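Local coordinates for MMS19 nucleotide excision repair protein homolog (Mus musculus, PDB 6TBL) that probably serves as a key component of the cytosolic assembly complex that delivers iron-sulfur clusters to proteins of DNA metabolism and genome integrity, at residues V51-F54 and L55-S58; S58-S62 and M63-I67; D101-R104 and L105-K108. All blocks are in the same frame, centred on the assembly; numbering follows the deposited sequence.

Contact 1: residues V51-F54 and L55-S58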
ATOM      1  N   VAL A  51       4.380  -1.029 -29.321  1.00 84.44           N
ATOM      2  CA  VAL A  51       3.772  -0.830 -28.007  1.00 82.34           C
ATOM      3  C   VAL A  51       2.849   0.381 -28.026  1.00 86.17           C
ATOM      4  O   VAL A  51       1.715   0.328 -27.533  1.00 84.65           O
ATOM      5  CB  VAL A  51       4.861  -0.690 -26.927  1.00 79.94           C
ATOM      6  CG1 VAL A  51       4.250  -0.255 -25.609  1.00 72.61           C
ATOM      7  CG2 VAL A  51       5.610  -1.997 -26.758  1.00 77.81           C
ATOM      8  N   THR A  52       3.317   1.487 -28.606  1.00 90.81           N
ATOM      9  CA  THR A  52       2.533   2.717 -28.609  1.00 91.55           C
ATOM     10  C   THR A  52       1.201   2.525 -29.324  1.00 89.64           C
ATOM     11  O   THR A  52       0.135   2.803 -28.761  1.00 83.54           O
ATOM     12  CB  THR A  52       3.332   3.844 -29.264  1.00 96.73           C
ATOM     13  OG1 THR A  52       4.644   3.897 -28.690  1.00104.51           O
ATOM     14  CG2 THR A  52       2.642   5.180 -29.050  1.00 96.95           C
ATOM     15  N   LYS A  53       1.244   2.032 -30.565  1.00 87.98           N
ATOM     16  CA  LYS A  53       0.033   1.961 -31.378  1.00 88.63           C
ATOM     17  C   LYS A  53      -0.924   0.886 -30.879  1.00 90.22           C
ATOM     18  O   LYS A  53      -2.146   1.073 -30.921  1.00 93.62           O
ATOM     19  CB  LYS A  53       0.397   1.722 -32.841  1.00 89.23           C
ATOM     20  CG  LYS A  53       0.985   2.940 -33.520  1.00 95.02           C
ATOM     21  CD  LYS A  53       0.060   4.135 -33.359  1.00104.10           C
ATOM     22  CE  LYS A  53       0.702   5.410 -33.871  1.00110.84           C
ATOM     23  NZ  LYS A  53      -0.172   6.588 -33.626  1.00116.35           N
ATOM     24  N   PHE A  54      -0.394  -0.246 -30.410  1.00 90.32           N
ATOM     25  CA  PHE A  54      -1.262  -1.288 -29.870  1.00 83.85           C
ATOM     26  C   PHE A  54      -2.056  -0.776 -28.676  1.00 87.75           C
ATOM     27  O   PHE A  54      -3.253  -1.063 -28.547  1.00 83.46           O
ATOM     28  CB  PHE A  54      -0.440  -2.517 -29.476  1.00 78.58           C
ATOM     29  CG  PHE A  54       0.092  -3.301 -30.644  1.00 78.17           C
ATOM     30  CD1 PHE A  54      -0.366  -3.063 -31.930  1.00 75.77           C
ATOM     31  CD2 PHE A  54       1.046  -4.287 -30.450  1.00 77.77           C
ATOM     32  CE1 PHE A  54       0.126  -3.787 -32.999  1.00 74.37           C
ATOM     33  CE2 PHE A  54       1.542  -5.014 -31.516  1.00 78.04           C
ATOM     34  CZ  PHE A  54       1.080  -4.766 -32.791  1.00 72.18           C
ATOM     35  N   LEU A  55      -1.409  -0.007 -27.795  1.00 86.45           N
ATOM     36  CA  LEU A  55      -2.110   0.533 -26.635  1.00 86.25           C
ATOM     37  C   LEU A  55      -3.198   1.515 -27.051  1.00 85.70           C
ATOM     38  O   LEU A  55      -4.297   1.508 -26.482  1.00 90.94           O
ATOM     39  CB  LEU A  55      -1.117   1.197 -25.682  1.00 88.28           C
ATOM     40  CG  LEU A  55      -0.140   0.266 -24.964  1.00 86.95           C
ATOM     41  CD1 LEU A  55       0.872   1.064 -24.158  1.00 72.76           C
ATOM     42  CD2 LEU A  55      -0.892  -0.713 -24.072  1.00 84.59           C
ATOM     43  N   ASN A  56      -2.916   2.365 -28.041  1.00 82.98           N
ATOM     44  CA  ASN A  56      -3.936   3.289 -28.525  1.00 99.12           C
ATOM     45  C   ASN A  56      -5.131   2.538 -29.096  1.00 99.33           C
ATOM     46  O   ASN A  56      -6.284   2.897 -28.833  1.00102.41           O
ATOM     47  CB  ASN A  56      -3.345   4.227 -29.576  1.00113.11           C
ATOM     48  CG  ASN A  56      -2.330   5.183 -28.994  1.00131.68           C
ATOM     49  OD1 ASN A  56      -2.686   6.228 -28.448  1.00138.52           O
ATOM     50  ND2 ASN A  56      -1.055   4.831 -29.103  1.00139.03           N
ATOM     51  N   LEU A  57      -4.874   1.485 -29.873  1.00 87.56           N
ATOM     52  CA  LEU A  57      -5.958   0.723 -30.478  1.00 86.21           C
ATOM     53  C   LEU A  57      -6.751  -0.073 -29.453  1.00 86.60           C
ATOM     54  O   LEU A  57      -7.897  -0.445 -29.729  1.00 89.55           O
ATOM     55  CB  LEU A  57      -5.403  -0.208 -31.554  1.00 83.21           C
ATOM     56  CG  LEU A  57      -4.777   0.490 -32.762  1.00 81.14           C
ATOM     57  CD1 LEU A  57      -4.123  -0.527 -33.676  1.00 83.56           C
ATOM     58  CD2 LEU A  57      -5.826   1.298 -33.511  1.00 74.67           C
ATOM     59  N   SER A  58      -6.179  -0.334 -28.278  1.00 85.64           N
ATOM     60  CA  SER A  58      -6.902  -1.033 -27.221  1.00 83.10           C
ATOM     61  C   SER A  58      -7.990  -0.180 -26.583  1.00 80.53           C
ATOM     62  O   SER A  58      -8.704  -0.679 -25.708  1.00 78.50           O
ATOM     63  CB  SER A  58      -5.929  -1.508 -26.142  1.00 78.28           C
ATOM     64  OG  SER A  58      -5.317  -0.406 -25.497  1.00 80.30           O
TER
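Leu55 lies one helical turn beyond Val51, and its side chain runs back along the helix beside that of the valine, the two pointing the same way. Leu55 CB stands 3.5 Å from Val51 O. The first torsion sets CG beside the backbone N, opposite the carbonyl carbon (chi1 -68°), which brings Leu55 CG to 3.2 Å from Val51 O. At the tip, CD1 of Leu55 meets CG1 of Val51 at 3.9 Å, an apolar contact that continues into helix 81-94, where Val91 receives Val51 and Ala94 receives Leu55.

The backbone beneath is regular alpha-helix: Leu55 N donates to Val51 O over 3.2 Å, and Leu57 N donates to Lys53 O over 3.0 Å with an N-H...O angle of 160°. This is the last part of helix 47-57 in HEAT repeat 3, and its sides are divided by environment. Phe54 enters the core between helices 22-38 and 63-76, whereas Thr52 and Asn56 lie side by side on an exposed flank. Asn56 N bonds to Thr52 O at 3.2 Å; the modelled ND2 lies too near that same oxygen for its bond to be more than doubtful. Thr52 OG1 is held separately by the carbonyl of Asp48. Where the helix stops, Ser58 N gives Phe54 O a weak bond of 3.0 Å, bent to 131°.

Contact 2: residues S58-S62 and M63-I67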
ATOM      1  N   SER A  58      -6.179  -0.334 -28.278  1.00 85.64           N
ATOM      2  CA  SER A  58      -6.902  -1.033 -27.221  1.00 83.10           C
ATOM      3  C   SER A  58      -7.990  -0.180 -26.583  1.00 80.53           C
ATOM      4  O   SER A  58      -8.704  -0.679 -25.708  1.00 78.50           O
ATOM      5  CB  SER A  58      -5.929  -1.508 -26.142  1.00 78.28           C
ATOM      6  OG  SER A  58      -5.317  -0.406 -25.497  1.00 80.30           O
ATOM      7  N   SER A  59      -8.129   1.082 -26.988  1.00 81.91           N
ATOM      8  CA  SER A  59      -9.165   1.973 -26.481  1.00 79.21           C
ATOM      9  C   SER A  59     -10.033   2.514 -27.613  1.00 84.27           C
ATOM     10  O   SER A  59     -10.596   3.605 -27.507  1.00 90.41           O
ATOM     11  CB  SER A  59      -8.543   3.122 -25.688  1.00 78.65           C
ATOM     12  OG  SER A  59      -7.580   3.803 -26.470  1.00 87.77           O
ATOM     13  N   SER A  60     -10.141   1.762 -28.705  1.00 76.07           N
ATOM     14  CA  SER A  60     -10.928   2.197 -29.845  1.00 87.81           C
ATOM     15  C   SER A  60     -12.417   2.003 -29.572  1.00 87.96           C
ATOM     16  O   SER A  60     -12.822   1.301 -28.642  1.00 90.81           O
ATOM     17  CB  SER A  60     -10.522   1.433 -31.103  1.00 95.82           C
ATOM     18  OG  SER A  60     -10.982   0.096 -31.044  1.00 99.15           O
ATOM     19  N   TYR A  61     -13.239   2.643 -30.404  1.00 90.65           N
ATOM     20  CA  TYR A  61     -14.681   2.470 -30.290  1.00 99.20           C
ATOM     21  C   TYR A  61     -15.104   1.052 -30.653  1.00 96.02           C
ATOM     22  O   TYR A  61     -16.108   0.553 -30.132  1.00 96.23           O
ATOM     23  CB  TYR A  61     -15.398   3.488 -31.178  1.00113.68           C
ATOM     24  CG  TYR A  61     -16.907   3.377 -31.161  1.00131.00           C
ATOM     25  CD1 TYR A  61     -17.654   3.969 -30.151  1.00140.02           C
ATOM     26  CD2 TYR A  61     -17.584   2.689 -32.160  1.00136.59           C
ATOM     27  CE1 TYR A  61     -19.033   3.872 -30.132  1.00144.08           C
ATOM     28  CE2 TYR A  61     -18.963   2.587 -32.150  1.00141.65           C
ATOM     29  CZ  TYR A  61     -19.682   3.182 -31.134  1.00144.87           C
ATOM     30  OH  TYR A  61     -21.055   3.085 -31.119  1.00146.91           O
ATOM     31  N   SER A  62     -14.352   0.390 -31.528  1.00 94.77           N
ATOM     32  CA  SER A  62     -14.707  -0.945 -31.987  1.00 96.48           C
ATOM     33  C   SER A  62     -14.288  -1.995 -30.966  1.00 96.07           C
ATOM     34  O   SER A  62     -13.143  -2.005 -30.505  1.00100.23           O
ATOM     35  CB  SER A  62     -14.050  -1.228 -33.338  1.00 93.18           C
ATOM     36  OG  SER A  62     -14.190  -2.589 -33.704  1.00 89.87           O
ATOM     37  N   MET A  63     -15.222  -2.882 -30.616  1.00 93.18           N
ATOM     38  CA  MET A  63     -14.895  -3.980 -29.713  1.00 85.06           C
ATOM     39  C   MET A  63     -13.909  -4.947 -30.357  1.00 86.52           C
ATOM     40  O   MET A  63     -13.015  -5.472 -29.683  1.00 81.74           O
ATOM     41  CB  MET A  63     -16.169  -4.712 -29.294  1.00 82.45           C
ATOM     42  CG  MET A  63     -15.977  -5.719 -28.175  1.00 86.56           C
ATOM     43  SD  MET A  63     -17.348  -6.881 -28.066  1.00 97.24           S
ATOM     44  CE  MET A  63     -18.729  -5.819 -28.487  1.00110.64           C
ATOM     45  N   ALA A  64     -14.051  -5.191 -31.662  1.00 89.41           N
ATOM     46  CA  ALA A  64     -13.163  -6.132 -32.339  1.00 79.64           C
ATOM     47  C   ALA A  64     -11.742  -5.593 -32.419  1.00 84.21           C
ATOM     48  O   ALA A  64     -10.776  -6.358 -32.322  1.00 86.48           O
ATOM     49  CB  ALA A  64     -13.697  -6.447 -33.734  1.00 69.02           C
ATOM     50  N   VAL A  65     -11.595  -4.280 -32.597  1.00 83.51           N
ATOM     51  CA  VAL A  65     -10.264  -3.683 -32.652  1.00 82.78           C
ATOM     52  C   VAL A  65      -9.579  -3.784 -31.295  1.00 81.83           C
ATOM     53  O   VAL A  65      -8.404  -4.160 -31.205  1.00 81.50           O
ATOM     54  CB  VAL A  65     -10.349  -2.226 -33.144  1.00 79.82           C
ATOM     55  CG1 VAL A  65      -8.996  -1.540 -33.019  1.00 70.72           C
ATOM     56  CG2 VAL A  65     -10.830  -2.182 -34.584  1.00 82.28           C
ATOM     57  N   ARG A  66     -10.300  -3.454 -30.221  1.00 81.75           N
ATOM     58  CA  ARG A  66      -9.721  -3.563 -28.883  1.00 77.00           C
ATOM     59  C   ARG A  66      -9.258  -4.986 -28.599  1.00 75.57           C
ATOM     60  O   ARG A  66      -8.195  -5.195 -28.003  1.00 78.76           O
ATOM     61  CB  ARG A  66     -10.731  -3.106 -27.831  1.00 73.16           C
ATOM     62  CG  ARG A  66     -10.962  -1.604 -27.802  1.00 80.73           C
ATOM     63  CD  ARG A  66     -11.858  -1.188 -26.640  1.00 74.32           C
ATOM     64  NE  ARG A  66     -13.264  -1.085 -27.025  1.00 77.54           N
ATOM     65  CZ  ARG A  66     -14.221  -1.905 -26.604  1.00 82.77           C
ATOM     66  NH1 ARG A  66     -13.930  -2.897 -25.776  1.00 95.06           N
ATOM     67  NH2 ARG A  66     -15.471  -1.729 -27.008  1.00 91.72           N
ATOM     68  N   ILE A  67     -10.036  -5.976 -29.035  1.00 73.51           N
ATOM     69  CA  ILE A  67      -9.657  -7.371 -28.830  1.00 71.09           C
ATOM     70  C   ILE A  67      -8.385  -7.699 -29.602  1.00 78.27           C
ATOM     71  O   ILE A  67      -7.427  -8.254 -29.049  1.00 78.44           O
ATOM     72  CB  ILE A  67     -10.816  -8.303 -29.227  1.00 76.97           C
ATOM     73  CG1 ILE A  67     -11.966  -8.166 -28.228  1.00 73.40           C
ATOM     74  CG2 ILE A  67     -10.334  -9.745 -29.330  1.00 62.59           C
ATOM     75  CD1 ILE A  67     -13.178  -8.986 -28.583  1.00 69.28           C
TER
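The backbone of Ser62 is extended (psi 130°) just ahead of the first turn of helix 63-76, and Ser62 O receives Arg66 N at 3.2 Å. Ser62 is the N-cap of this helix in HEAT repeat 3: Ser62 OG, anti to the backbone N (chi1 170°), swings over the helix start and accepts from Val65 N at 3.3 Å, with a further, weak bond from Ala64 N. Two N-H groups of the first turn, which have no preceding helical carbonyl to bond to, are so directed at one oxygen. Val65 packs against Ser60 and Ser62 of the loop: Val65 CG2 lies 3.6 Å from Ser62 CB, and Val65 CG1 3.9 Å from Ser60 CB.

Arg66 folds back onto the loop. Its aliphatic part crosses the carbonyl of Ser58, with Arg66 CG 3.2 Å from Ser58 O, and then bends at chi3 so that the guanidinium turns toward the loop. The far end of the group has a second partner, since NH1 forms a salt bridge with Asp101. Met63 CA lies over one guanidinium face, offset toward the rim, while at the edge Arg66 NE donates to Ser60 O at 2.9 Å, an oxygen only 2° out of the guanidinium plane.

Contact 3: residues D101-R104 and L105-K108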
ATOM      1  N   ASP A 101     -12.779  -2.654 -18.947  1.00 73.68           N
ATOM      2  CA  ASP A 101     -13.565  -2.350 -20.130  1.00 73.27           C
ATOM      3  C   ASP A 101     -14.997  -2.851 -19.960  1.00 75.71           C
ATOM      4  O   ASP A 101     -15.275  -3.775 -19.192  1.00 80.10           O
ATOM      5  CB  ASP A 101     -12.937  -2.974 -21.374  1.00 84.33           C
ATOM      6  CG  ASP A 101     -13.525  -2.424 -22.657  1.00 92.61           C
ATOM      7  OD1 ASP A 101     -12.870  -1.578 -23.300  1.00 98.19           O
ATOM      8  OD2 ASP A 101     -14.655  -2.819 -23.013  1.00 95.35           O
ATOM      9  N   LYS A 102     -15.912  -2.229 -20.702  1.00 75.69           N
ATOM     10  CA  LYS A 102     -17.334  -2.502 -20.542  1.00 77.09           C
ATOM     11  C   LYS A 102     -17.764  -3.850 -21.113  1.00 81.94           C
ATOM     12  O   LYS A 102     -18.926  -4.227 -20.927  1.00 87.62           O
ATOM     13  CB  LYS A 102     -18.150  -1.377 -21.185  1.00 80.76           C
ATOM     14  CG  LYS A 102     -17.745  -1.061 -22.610  1.00 93.33           C
ATOM     15  CD  LYS A 102     -18.437   0.196 -23.116  1.00108.89           C
ATOM     16  CE  LYS A 102     -18.044   0.500 -24.556  1.00117.85           C
ATOM     17  NZ  LYS A 102     -18.654   1.768 -25.044  1.00126.57           N
ATOM     18  N   LYS A 103     -16.884  -4.590 -21.781  1.00 83.08           N
ATOM     19  CA  LYS A 103     -17.242  -5.874 -22.369  1.00 82.19           C
ATOM     20  C   LYS A 103     -16.377  -6.983 -21.782  1.00 77.13           C
ATOM     21  O   LYS A 103     -15.177  -6.795 -21.557  1.00 79.87           O
ATOM     22  CB  LYS A 103     -17.093  -5.840 -23.894  1.00 83.14           C
ATOM     23  CG  LYS A 103     -17.907  -4.751 -24.581  1.00 88.15           C
ATOM     24  CD  LYS A 103     -19.404  -4.997 -24.444  1.00105.70           C
ATOM     25  CE  LYS A 103     -19.810  -6.313 -25.091  1.00119.14           C
ATOM     26  NZ  LYS A 103     -21.278  -6.548 -25.010  1.00120.98           N
ATOM     27  N   ARG A 104     -16.995  -8.141 -21.530  1.00 74.39           N
ATOM     28  CA  ARG A 104     -16.249  -9.272 -20.987  0.67 66.84           C
ATOM     29  C   ARG A 104     -15.191  -9.758 -21.969  1.00 75.12           C
ATOM     30  O   ARG A 104     -14.051 -10.037 -21.576  1.00 79.78           O
ATOM     31  CB  ARG A 104     -17.201 -10.416 -20.628  0.67 66.71           C
ATOM     32  CG  ARG A 104     -18.070 -10.162 -19.409  0.67 75.03           C
ATOM     33  CD  ARG A 104     -18.981 -11.348 -19.130  0.67 74.38           C
ATOM     34  NE  ARG A 104     -19.910 -11.590 -20.232  0.67 72.76           N
ATOM     35  CZ  ARG A 104     -21.159 -11.139 -20.269  0.67 71.63           C
ATOM     36  NH1 ARG A 104     -21.640 -10.423 -19.262  0.67 66.98           N
ATOM     37  NH2 ARG A 104     -21.929 -11.409 -21.313  0.67 77.11           N
ATOM     38  N   LEU A 105     -15.550  -9.861 -23.250  1.00 72.15           N
ATOM     39  CA  LEU A 105     -14.646 -10.447 -24.233  1.00 72.71           C
ATOM     40  C   LEU A 105     -13.341  -9.672 -24.339  1.00 75.87           C
ATOM     41  O   LEU A 105     -12.277 -10.265 -24.549  1.00 84.83           O
ATOM     42  CB  LEU A 105     -15.333 -10.528 -25.592  1.00 69.89           C
ATOM     43  CG  LEU A 105     -16.484 -11.530 -25.635  1.00 72.56           C
ATOM     44  CD1 LEU A 105     -17.181 -11.485 -26.981  1.00 79.28           C
ATOM     45  CD2 LEU A 105     -15.975 -12.931 -25.338  1.00 64.71           C
ATOM     46  N   VAL A 106     -13.393  -8.349 -24.197  1.00 67.08           N
ATOM     47  CA  VAL A 106     -12.154  -7.582 -24.265  1.00 79.27           C
ATOM     48  C   VAL A 106     -11.413  -7.625 -22.932  1.00 73.73           C
ATOM     49  O   VAL A 106     -10.176  -7.663 -22.906  1.00 77.88           O
ATOM     50  CB  VAL A 106     -12.452  -6.143 -24.724  1.00 80.87           C
ATOM     51  CG1 VAL A 106     -13.585  -5.571 -23.925  1.00 84.87           C
ATOM     52  CG2 VAL A 106     -11.218  -5.268 -24.606  1.00 79.54           C
ATOM     53  N   ARG A 107     -12.138  -7.650 -21.813  1.00 72.20           N
ATOM     54  CA  ARG A 107     -11.481  -7.790 -20.517  1.00 66.57           C
ATOM     55  C   ARG A 107     -10.692  -9.089 -20.437  1.00 66.23           C
ATOM     56  O   ARG A 107      -9.579  -9.115 -19.898  1.00 66.59           O
ATOM     57  CB  ARG A 107     -12.510  -7.725 -19.393  1.00 65.28           C
ATOM     58  CG  ARG A 107     -12.965  -6.323 -19.034  1.00 74.22           C
ATOM     59  CD  ARG A 107     -13.888  -6.367 -17.834  1.00 69.54           C
ATOM     60  NE  ARG A 107     -15.285  -6.476 -18.229  1.00 73.24           N
ATOM     61  CZ  ARG A 107     -16.210  -7.098 -17.510  1.00 74.95           C
ATOM     62  NH1 ARG A 107     -15.880  -7.681 -16.371  1.00 92.15           N
ATOM     63  NH2 ARG A 107     -17.462  -7.146 -17.934  1.00 73.19           N
ATOM     64  N   LYS A 108     -11.258 -10.179 -20.962  1.00 60.06           N
ATOM     65  CA  LYS A 108     -10.555 -11.458 -20.973  1.00 64.59           C
ATOM     66  C   LYS A 108      -9.203 -11.340 -21.667  1.00 74.43           C
ATOM     67  O   LYS A 108      -8.194 -11.857 -21.172  1.00 81.94           O
ATOM     68  CB  LYS A 108     -11.419 -12.522 -21.650  1.00 66.72           C
ATOM     69  CG  LYS A 108     -10.691 -13.819 -21.954  1.00 78.20           C
ATOM     70  CD  LYS A 108     -11.558 -14.771 -22.766  1.00 92.97           C
ATOM     71  CE  LYS A 108     -10.741 -15.948 -23.276  1.00102.88           C
ATOM     72  NZ  LYS A 108     -11.564 -16.900 -24.067  1.00109.72           N
TER
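Arg107 leaves its helix with CG opposite the carbonyl carbon (chi1 -79°) and then bends at chi3, a path that folds the side chain back over the loop toward Asp101 and Lys103. Val106 sets CG1 between its backbone N and carbonyl carbon (chi1 49°), which points that methyl at Lys103 CB, 3.5 Å away, and at Asp101 CB, 3.7 Å away; the aspartate and valine side chains cross at about a right angle.

Within the loop, Asp101 OD2 accepts from Lys103 N at 3.1 Å through its anti lone pair, an Asx turn just ahead of the helix; the same OD2 also takes the salt bridge from Arg66 NH1. Lys103, at the N-cap position, offers its carbonyl O to two donors of Arg107: the backbone N at 3.2 Å (160°) and, more weakly, NE at 3.3 Å. The next helical bond, from Lys108 N to Arg104 O, measures 2.9 Å.

Arg107 also reaches another protein chain, where NH1 forms a salt bridge with an acidic side chain and the guanidinium makes a cation-pi contact with an aromatic one. With alanine at this position, the acidic group of the other chain would probably lose this partner, and Lys103 O the weak second bond from NE. Within its own chain, this start of helix 104-118, in HEAT repeat 4, packs on helix 63-76: Leu105 touches Ile67, and Val106 touches Arg66 and Leu70.

The three contacts come in this order along an all-helical C-terminal piece of MMS19. Contact 1 ends helix 47-57, contact 2 begins at the shared Ser58 and starts helix 63-76, and contact 3 starts helix 104-118. The first two belong to HEAT repeat 3 and the third to HEAT repeat 4. Centres of contacts 1 and 2 lie about 10 Å apart, as do those of 2 and 3, whereas 1 and 3 are about 16 Å apart and do not touch. Contact 2 is therefore the middle member: it touches contact 1 through Leu57 O and Val65 CG1, and contact 3 through the Arg66 NH1 to Asp101 OD2 salt bridge (2.9 Å), tying consecutive repeats together beside a surface that another protein chain occupies.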